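Local coordinates for protein uncharacterized HTH-type transcriptional regulator YydK (Bacillus subtilis subsp. subtilis, PDB 3BWG) that probably binds DNA as a GntR-family transcription factor, pairing a helix-turn-helix domain with a UTRA domain, at residues K127-R130 against Q135-C138; T12-Y17 against E51-K56; L137-S142 against N186-E191. All blocks are in the same frame, centred on the assembly; numbering follows the deposited sequence.

Interaction 1: residues K127-R130 against Q135-C138; sequences KRVR and QTLC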
loop_
_atom_site.group_PDB
_atom_site.type_symbol
_atom_site.label_atom_id
_atom_site.label_comp_id
_atom_site.label_asym_id
_atom_site.label_seq_id
_atom_site.Cartn_x
_atom_site.Cartn_y
_atom_site.Cartn_z
ATOM N N LYS B 127 -14.069 -16.132 -13.490
ATOM C CA LYS B 127 -13.527 -17.020 -12.497
ATOM C C LYS B 127 -12.260 -17.600 -13.149
ATOM O O LYS B 127 -12.335 -18.167 -14.256
ATOM C CB LYS B 127 -14.536 -18.117 -12.162
ATOM C CG LYS B 127 -14.029 -19.072 -11.077
ATOM C CD LYS B 127 -14.835 -20.379 -10.942
ATOM C CE LYS B 127 -16.087 -20.145 -10.097
ATOM N NZ LYS B 127 -16.817 -21.460 -9.966
ATOM N N ARG B 128 -11.102 -17.416 -12.506
ATOM C CA ARG B 128 -9.857 -17.876 -13.099
ATOM C C ARG B 128 -8.788 -18.219 -12.064
ATOM O O ARG B 128 -8.757 -17.677 -10.935
ATOM C CB ARG B 128 -9.348 -16.881 -14.166
ATOM C CG ARG B 128 -8.706 -15.607 -13.661
ATOM C CD ARG B 128 -8.433 -14.620 -14.778
ATOM N NE ARG B 128 -8.096 -13.331 -14.173
ATOM C CZ ARG B 128 -7.437 -12.341 -14.763
ATOM N NH1 ARG B 128 -7.026 -12.453 -16.021
ATOM N NH2 ARG B 128 -7.196 -11.234 -14.074
ATOM N N VAL B 129 -7.950 -19.170 -12.429
ATOM C CA VAL B 129 -6.780 -19.483 -11.637
ATOM C C VAL B 129 -5.650 -18.867 -12.404
ATOM O O VAL B 129 -5.589 -18.957 -13.653
ATOM C CB VAL B 129 -6.574 -21.015 -11.450
ATOM C CG1 VAL B 129 -5.301 -21.350 -10.588
ATOM C CG2 VAL B 129 -7.835 -21.645 -10.833
ATOM N N ARG B 130 -4.772 -18.198 -11.673
ATOM C CA ARG B 130 -3.604 -17.587 -12.297
ATOM C C ARG B 130 -2.313 -18.272 -11.838
ATOM O O ARG B 130 -2.283 -18.846 -10.755
ATOM C CB ARG B 130 -3.601 -16.075 -12.078
ATOM C CG ARG B 130 -4.984 -15.432 -12.223
ATOM C CD ARG B 130 -4.861 -13.910 -12.329
ATOM N NE ARG B 130 -4.255 -13.569 -13.637
ATOM C CZ ARG B 130 -3.745 -12.376 -13.934
ATOM N NH1 ARG B 130 -3.778 -11.398 -13.023
ATOM N NH2 ARG B 130 -3.233 -12.149 -15.151
ATOM N N GLN B 135 3.522 -22.404 -11.506
ATOM C CA GLN B 135 2.963 -22.670 -10.195
ATOM C C GLN B 135 1.742 -21.753 -10.001
ATOM O O GLN B 135 1.656 -20.667 -10.613
ATOM C CB GLN B 135 4.042 -22.462 -9.138
ATOM C CG GLN B 135 5.317 -23.324 -9.357
ATOM C CD GLN B 135 5.102 -24.804 -9.032
ATOM O OE1 GLN B 135 4.245 -25.161 -8.218
ATOM N NE2 GLN B 135 5.884 -25.677 -9.666
ATOM N N THR B 136 0.773 -22.205 -9.211
ATOM C CA THR B 136 -0.416 -21.389 -8.924
ATOM C C THR B 136 -0.079 -20.139 -8.105
ATOM O O THR B 136 0.661 -20.203 -7.104
ATOM C CB THR B 136 -1.505 -22.180 -8.198
ATOM O OG1 THR B 136 -0.959 -22.689 -6.981
ATOM C CG2 THR B 136 -1.974 -23.325 -9.052
ATOM N N LEU B 137 -0.648 -19.009 -8.549
ATOM C CA LEU B 137 -0.539 -17.723 -7.865
ATOM C C LEU B 137 -1.803 -17.420 -7.026
ATOM O O LEU B 137 -1.731 -17.012 -5.848
ATOM C CB LEU B 137 -0.295 -16.606 -8.898
ATOM C CG LEU B 137 -0.301 -15.178 -8.313
ATOM C CD1 LEU B 137 0.800 -14.982 -7.260
ATOM C CD2 LEU B 137 -0.217 -14.079 -9.349
ATOM N N CYS B 138 -2.960 -17.595 -7.650
ATOM C CA CYS B 138 -4.209 -17.213 -7.042
ATOM C C CYS B 138 -5.396 -17.833 -7.743
ATOM O O CYS B 138 -5.273 -18.385 -8.831
ATOM C CB CYS B 138 -4.371 -15.682 -7.010
ATOM S SG CYS B 138 -4.493 -14.888 -8.648
#
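Arg130 and Cys138 face each other as an antiparallel hydrogen-bonded pair, and the tight part of the contact lies here. Cys138 SG sits against the aliphatic stem of the arginine, 3.6 Å from Arg130 CG and nearly as close to CB and CD. The stem then bends at chi3 (70°) and carries the guanidinium away from the sulfur to Ser97 and Glu91. There one face of the Arg128 guanidinium lies 3.6 Å from Arg130 NE, which sits over its centre; Arg128 itself is tied to Glu140 and to the carbonyls of Val157 and His159. In the backbone, Arg130 N donates to Cys138 O at 2.9 Å. Arg130 O in turn receives Leu137 N at 2.8 Å with a nearly straight N-H (169°), while Cys138 N reaches the same oxygen only weakly, at 3.4 Å. Two residues opposite one define a classic beta bulge, placed in the hairpin of strands 123-132 and 135-145 in the UTRA domain. On the other side of strand 123-132 the fit is looser: Val129 CG1 meets Thr136 CG2 at 4.2 Å, and Thr136 OG1 finds its partners elsewhere in the fold, Leu193 O and Asn224 ND2. Gln135, beyond them, is exposed and points away from the partner strand.

Interaction 2: residues T12-Y17 against E51-K56; sequences TEIETY and ELLEQK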
loop_
_atom_site.group_PDB
_atom_site.type_symbol
_atom_site.label_atom_id
_atom_site.label_comp_id
_atom_site.label_asym_id
_atom_site.label_seq_id
_atom_site.Cartn_x
_atom_site.Cartn_y
_atom_site.Cartn_z
ATOM N N THR B 12 13.006 7.469 -18.397
ATOM C CA THR B 12 13.215 6.048 -18.673
ATOM C C THR B 12 14.705 5.651 -18.691
ATOM O O THR B 12 15.076 4.596 -18.156
ATOM C CB THR B 12 12.448 5.611 -19.955
ATOM O OG1 THR B 12 11.046 5.540 -19.660
ATOM C CG2 THR B 12 12.935 4.247 -20.503
ATOM N N GLU B 13 15.549 6.506 -19.268
ATOM C CA GLU B 13 16.988 6.252 -19.328
ATOM C C GLU B 13 17.618 6.294 -17.930
ATOM O O GLU B 13 18.556 5.544 -17.642
ATOM C CB GLU B 13 17.681 7.250 -20.265
ATOM C CG GLU B 13 17.148 7.226 -21.707
ATOM C CD GLU B 13 18.235 7.303 -22.792
ATOM O OE1 GLU B 13 19.136 8.168 -22.692
ATOM O OE2 GLU B 13 18.173 6.499 -23.760
ATOM N N ILE B 14 17.095 7.182 -17.080
ATOM C CA ILE B 14 17.479 7.266 -15.662
ATOM C C ILE B 14 17.133 6.009 -14.831
ATOM O O ILE B 14 17.989 5.514 -14.093
ATOM C CB ILE B 14 16.898 8.522 -15.017
ATOM C CG1 ILE B 14 17.721 9.731 -15.442
ATOM C CG2 ILE B 14 16.893 8.396 -13.503
ATOM C CD1 ILE B 14 17.039 11.050 -15.224
ATOM N N GLU B 15 15.897 5.509 -14.956
ATOM C CA GLU B 15 15.533 4.169 -14.468
ATOM C C GLU B 15 16.495 3.077 -14.917
ATOM O O GLU B 15 16.948 2.311 -14.091
ATOM C CB GLU B 15 14.132 3.800 -14.925
ATOM C CG GLU B 15 13.051 4.213 -13.945
ATOM C CD GLU B 15 11.689 4.357 -14.594
ATOM O OE1 GLU B 15 11.611 4.520 -15.839
ATOM O OE2 GLU B 15 10.685 4.320 -13.843
ATOM N N THR B 16 16.787 3.016 -16.228
ATOM C CA THR B 16 17.787 2.092 -16.809
ATOM C C THR B 16 19.167 2.215 -16.161
ATOM O O THR B 16 19.820 1.201 -15.858
ATOM C CB THR B 16 17.964 2.322 -18.350
ATOM O OG1 THR B 16 16.724 2.078 -19.017
ATOM C CG2 THR B 16 19.066 1.408 -18.949
ATOM N N TYR B 17 19.616 3.454 -15.990
ATOM C CA TYR B 17 20.847 3.733 -15.269
ATOM C C TYR B 17 20.842 3.126 -13.841
ATOM O O TYR B 17 21.855 2.582 -13.388
ATOM C CB TYR B 17 21.095 5.243 -15.229
ATOM C CG TYR B 17 22.307 5.622 -14.410
ATOM C CD1 TYR B 17 22.208 5.785 -13.010
ATOM C CD2 TYR B 17 23.570 5.782 -15.023
ATOM C CE1 TYR B 17 23.324 6.124 -12.240
ATOM C CE2 TYR B 17 24.693 6.131 -14.266
ATOM C CZ TYR B 17 24.564 6.295 -12.872
ATOM O OH TYR B 17 25.659 6.627 -12.117
ATOM N N GLU B 51 10.445 15.048 -11.378
ATOM C CA GLU B 51 9.082 14.968 -10.755
ATOM C C GLU B 51 8.391 13.665 -11.109
ATOM O O GLU B 51 7.867 12.976 -10.224
ATOM C CB GLU B 51 8.133 16.104 -11.129
ATOM C CG GLU B 51 8.763 17.398 -11.591
ATOM C CD GLU B 51 9.225 18.301 -10.449
ATOM O OE1 GLU B 51 8.777 19.493 -10.420
ATOM O OE2 GLU B 51 10.046 17.821 -9.615
ATOM N N LEU B 52 8.381 13.337 -12.400
ATOM C CA LEU B 52 7.813 12.078 -12.863
ATOM C C LEU B 52 8.298 10.883 -12.039
ATOM O O LEU B 52 7.483 10.126 -11.520
ATOM C CB LEU B 52 8.117 11.854 -14.346
ATOM C CG LEU B 52 7.511 10.635 -15.060
ATOM C CD1 LEU B 52 5.999 10.537 -14.811
ATOM C CD2 LEU B 52 7.816 10.727 -16.555
ATOM N N LEU B 53 9.621 10.724 -11.951
ATOM C CA LEU B 53 10.268 9.650 -11.195
ATOM C C LEU B 53 9.859 9.592 -9.725
ATOM O O LEU B 53 9.697 8.499 -9.149
ATOM C CB LEU B 53 11.776 9.844 -11.262
ATOM C CG LEU B 53 12.662 8.990 -12.159
ATOM C CD1 LEU B 53 11.898 8.051 -13.103
ATOM C CD2 LEU B 53 13.601 9.908 -12.877
ATOM N N GLU B 54 9.732 10.776 -9.126
ATOM C CA GLU B 54 9.437 10.917 -7.717
ATOM C C GLU B 54 8.012 10.439 -7.448
ATOM O O GLU B 54 7.801 9.628 -6.561
ATOM C CB GLU B 54 9.637 12.371 -7.282
ATOM C CG GLU B 54 9.293 12.631 -5.833
ATOM C CD GLU B 54 10.246 13.620 -5.164
ATOM O OE1 GLU B 54 10.838 14.461 -5.898
ATOM O OE2 GLU B 54 10.398 13.550 -3.902
ATOM N N GLN B 55 7.046 10.932 -8.233
ATOM C CA GLN B 55 5.657 10.471 -8.127
ATOM C C GLN B 55 5.513 8.990 -8.524
ATOM O O GLN B 55 4.587 8.310 -8.083
ATOM C CB GLN B 55 4.708 11.389 -8.910
ATOM C CG GLN B 55 4.780 11.263 -10.414
ATOM C CD GLN B 55 4.371 12.538 -11.143
ATOM O OE1 GLN B 55 4.242 13.610 -10.540
ATOM N NE2 GLN B 55 4.189 12.432 -12.458
ATOM N N LYS B 56 6.455 8.494 -9.320
ATOM C CA LYS B 56 6.577 7.060 -9.627
ATOM C C LYS B 56 7.250 6.222 -8.501
ATOM O O LYS B 56 7.360 4.986 -8.612
ATOM C CB LYS B 56 7.340 6.915 -10.951
ATOM C CG LYS B 56 7.244 5.569 -11.655
ATOM C CD LYS B 56 7.697 5.725 -13.112
ATOM C CE LYS B 56 7.133 4.628 -14.016
ATOM N NZ LYS B 56 7.616 3.264 -13.665
#
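Glu15 OE2 is approached by two atoms of the exposed Lys56, NZ at 3.3 Å and CD at 3.4 Å, the first pair being a salt bridge whose hydrogen bond is weak. The lysine crosses Glu15 at about a right angle, its chain extended until chi4 (-64°), where the ammonium turns. Glu15 belongs to helix 6-20 of the GntR-type winged helix-turn-helix domain, and this helix packs against the C-terminal end of helix 43-55, whose earlier turns fall in the predicted DNA-binding motif. The two backbones stay apart, the nearest CA atoms, those of Glu15 and Leu53, being 8.3 Å from each other, so side chains make the contact. Leu53 enters between two residues of helix 6-20. Ile14 CG2, the branch anti to the backbone N, is the one that meets Leu53 CD2, at 3.7 Å. Leu53 CD1 lies 4.0 Å from Glu15 CD, the leucine and glutamate running past each other in opposite directions. Phe39 of helix 32-39 touches Ile14, and Ala11 and Ile59 touch Leu53, extending the apolar layer. Within helix 6-20, Thr12 O accepts from Thr16 N at 3.0 Å and Thr16 OG1 at 3.1 Å, which approach from opposite faces of the carbonyl plane.

Interaction 3: residues L137-S142 against N186-E191; sequences LCYEES and NEEEAE. With EDO (1,2-ethanediol), chain H.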
loop_
_atom_site.group_PDB
_atom_site.type_symbol
_atom_site.label_atom_id
_atom_site.label_comp_id
_atom_site.label_asym_id
_atom_site.label_seq_id
_atom_site.Cartn_x
_atom_site.Cartn_y
_atom_site.Cartn_z
ATOM N N LEU B 137 -0.648 -19.009 -8.549
ATOM C CA LEU B 137 -0.539 -17.723 -7.865
ATOM C C LEU B 137 -1.803 -17.420 -7.026
ATOM O O LEU B 137 -1.731 -17.012 -5.848
ATOM C CB LEU B 137 -0.295 -16.606 -8.898
ATOM C CG LEU B 137 -0.301 -15.178 -8.313
ATOM C CD1 LEU B 137 0.800 -14.982 -7.260
ATOM C CD2 LEU B 137 -0.217 -14.079 -9.349
ATOM N N CYS B 138 -2.960 -17.595 -7.650
ATOM C CA CYS B 138 -4.209 -17.213 -7.042
ATOM C C CYS B 138 -5.396 -17.833 -7.743
ATOM O O CYS B 138 -5.273 -18.385 -8.831
ATOM C CB CYS B 138 -4.371 -15.682 -7.010
ATOM S SG CYS B 138 -4.493 -14.888 -8.648
ATOM N N TYR B 139 -6.531 -17.722 -7.069
ATOM C CA TYR B 139 -7.805 -18.127 -7.534
ATOM C C TYR B 139 -8.618 -16.836 -7.368
ATOM O O TYR B 139 -8.623 -16.236 -6.283
ATOM C CB TYR B 139 -8.341 -19.269 -6.628
ATOM C CG TYR B 139 -9.832 -19.513 -6.776
ATOM C CD1 TYR B 139 -10.378 -19.840 -8.025
ATOM C CD2 TYR B 139 -10.693 -19.398 -5.695
ATOM C CE1 TYR B 139 -11.743 -20.016 -8.199
ATOM C CE2 TYR B 139 -12.076 -19.599 -5.846
ATOM C CZ TYR B 139 -12.590 -19.916 -7.113
ATOM O OH TYR B 139 -13.952 -20.126 -7.311
ATOM N N GLU B 140 -9.278 -16.409 -8.443
ATOM C CA GLU B 140 -9.989 -15.156 -8.454
ATOM C C GLU B 140 -11.422 -15.212 -8.995
ATOM O O GLU B 140 -11.734 -15.916 -9.938
ATOM C CB GLU B 140 -9.162 -14.117 -9.226
ATOM C CG GLU B 140 -9.963 -13.030 -9.979
ATOM C CD GLU B 140 -9.105 -12.198 -10.933
ATOM O OE1 GLU B 140 -9.479 -11.071 -11.245
ATOM O OE2 GLU B 140 -8.029 -12.651 -11.345
ATOM N N GLU B 141 -12.290 -14.398 -8.415
ATOM C CA GLU B 141 -13.573 -14.132 -9.007
ATOM C C GLU B 141 -13.601 -12.636 -9.142
ATOM O O GLU B 141 -13.284 -11.907 -8.172
ATOM C CB GLU B 141 -14.704 -14.570 -8.070
ATOM C CG GLU B 141 -14.972 -16.069 -8.024
ATOM C CD GLU B 141 -16.126 -16.410 -7.060
ATOM O OE1 GLU B 141 -17.284 -16.611 -7.514
ATOM O OE2 GLU B 141 -15.866 -16.452 -5.837
ATOM N N SER B 142 -13.947 -12.154 -10.338
ATOM C CA SER B 142 -14.180 -10.733 -10.497
ATOM C C SER B 142 -15.458 -10.398 -11.238
ATOM O O SER B 142 -16.019 -11.218 -11.966
ATOM C CB SER B 142 -12.980 -10.030 -11.100
ATOM O OG SER B 142 -12.418 -10.833 -12.090
ATOM N N ASN B 186 -10.295 -23.211 1.945
ATOM C CA ASN B 186 -11.342 -24.195 1.957
ATOM C C ASN B 186 -11.066 -25.181 0.841
ATOM O O ASN B 186 -10.101 -24.995 0.089
ATOM C CB ASN B 186 -12.705 -23.511 1.823
ATOM C CG ASN B 186 -12.980 -23.014 0.432
ATOM O OD1 ASN B 186 -12.351 -23.434 -0.525
ATOM N ND2 ASN B 186 -13.938 -22.110 0.311
ATOM N N GLU B 187 -11.920 -26.197 0.707
ATOM C CA GLU B 187 -11.663 -27.326 -0.214
ATOM C C GLU B 187 -11.555 -26.862 -1.646
ATOM O O GLU B 187 -10.664 -27.283 -2.374
ATOM C CB GLU B 187 -12.741 -28.443 -0.137
ATOM C CG GLU B 187 -12.995 -29.015 1.228
ATOM C CD GLU B 187 -11.891 -29.940 1.713
ATOM O OE1 GLU B 187 -11.155 -30.504 0.863
ATOM O OE2 GLU B 187 -11.773 -30.117 2.953
ATOM N N GLU B 188 -12.487 -26.012 -2.044
ATOM C CA GLU B 188 -12.503 -25.526 -3.403
ATOM C C GLU B 188 -11.262 -24.662 -3.711
ATOM O O GLU B 188 -10.602 -24.865 -4.736
ATOM C CB GLU B 188 -13.791 -24.761 -3.674
ATOM C CG GLU B 188 -14.051 -24.561 -5.155
ATOM C CD GLU B 188 -15.025 -23.437 -5.438
ATOM O OE1 GLU B 188 -15.436 -23.293 -6.627
ATOM O OE2 GLU B 188 -15.374 -22.701 -4.474
ATOM N N GLU B 189 -10.940 -23.703 -2.833
ATOM C CA GLU B 189 -9.703 -22.940 -3.016
ATOM C C GLU B 189 -8.449 -23.830 -3.005
ATOM O O GLU B 189 -7.583 -23.682 -3.876
ATOM C CB GLU B 189 -9.589 -21.857 -1.958
ATOM C CG GLU B 189 -10.742 -20.884 -2.015
ATOM C CD GLU B 189 -10.797 -19.961 -0.829
ATOM O OE1 GLU B 189 -11.508 -18.926 -0.937
ATOM O OE2 GLU B 189 -10.121 -20.239 0.185
ATOM N N ALA B 190 -8.357 -24.744 -2.029
ATOM C CA ALA B 190 -7.205 -25.632 -1.919
ATOM C C ALA B 190 -6.998 -26.466 -3.192
ATOM O O ALA B 190 -5.865 -26.646 -3.658
ATOM C CB ALA B 190 -7.336 -26.557 -0.706
ATOM N N GLU B 191 -8.092 -26.954 -3.759
ATOM C CA GLU B 191 -8.018 -27.742 -4.978
ATOM C C GLU B 191 -7.551 -26.909 -6.208
ATOM O O GLU B 191 -6.656 -27.336 -6.960
ATOM C CB GLU B 191 -9.344 -28.470 -5.208
ATOM C CG GLU B 191 -9.603 -28.867 -6.654
ATOM C CD GLU B 191 -10.555 -30.030 -6.793
ATOM O OE1 GLU B 191 -11.033 -30.574 -5.759
ATOM O OE2 GLU B 191 -10.815 -30.414 -7.963
HETATM C C1 EDO H . -11.479 -15.835 -4.175
HETATM O O1 EDO H . -11.254 -16.794 -3.147
HETATM C C2 EDO H . -12.636 -16.331 -5.008
HETATM O O2 EDO H . -13.826 -16.130 -4.233
#
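With chi1 at 164°, Tyr139 sets its ring anti to the backbone N and projects it from strand 135-145 toward helix 187-193, where Glu188, likewise anti (chi1 -164°) and extended beyond CG, reaches back to it. Tyr139 OH and Glu188 OE1 end 3.6 Å apart, with ring and carboxylate planes turned 57° against each other. Nearer the ring's base, Glu189 CG approaches Tyr139 CD2 obliquely at 4.0 Å, and Tyr192, one turn on from Glu188, stacks on the tyrosine. The helix packs on the UTRA-domain sheet at this tyrosine, and its first turn is fixed by a capping box: Glu189 N donates to Asn186 OD1 at 2.7 Å, nearly along the C=O axis, and Asn186 N returns a weak bond to Glu189 OE2, which also salt-bridges Lys201. Between strand and helix sits a 1,2-ethanediol, probably from the crystallisation liquor. Its C2 lies 3.4 Å from Tyr139 CE2, its O2 donates to Glu141 OE2 at 2.6 Å, and its O1 comes within 3.1 Å of Glu189 OE1. Ser222 OG is hydrogen-bonded to the diol as well, and Glu141 uses its other oxygen, OE1, to hold Tyr125 OH.

Along the chain interaction 2 closes first, within the N-terminal GntR-type domain, before interactions 1 and 3 follow in the UTRA domain. Interaction 2 lies on the opposite side of the chain's centre from the others: its centre is about 32 Å from that of interaction 1 and 37 Å from that of interaction 3, with nearest atoms about 19 and 20 Å away. Interactions 1 and 3 have centres only about 7 Å apart, share Leu137 and Cys138, and use strand 135-145 of the six-stranded antiparallel sheet; the Arg128-Glu140 salt bridge joins them directly. One contact links neighbouring strands and the other mounts a helix on that sheet, whereas 12-17 with 51-56 belongs to the separate, probably DNA-binding domain.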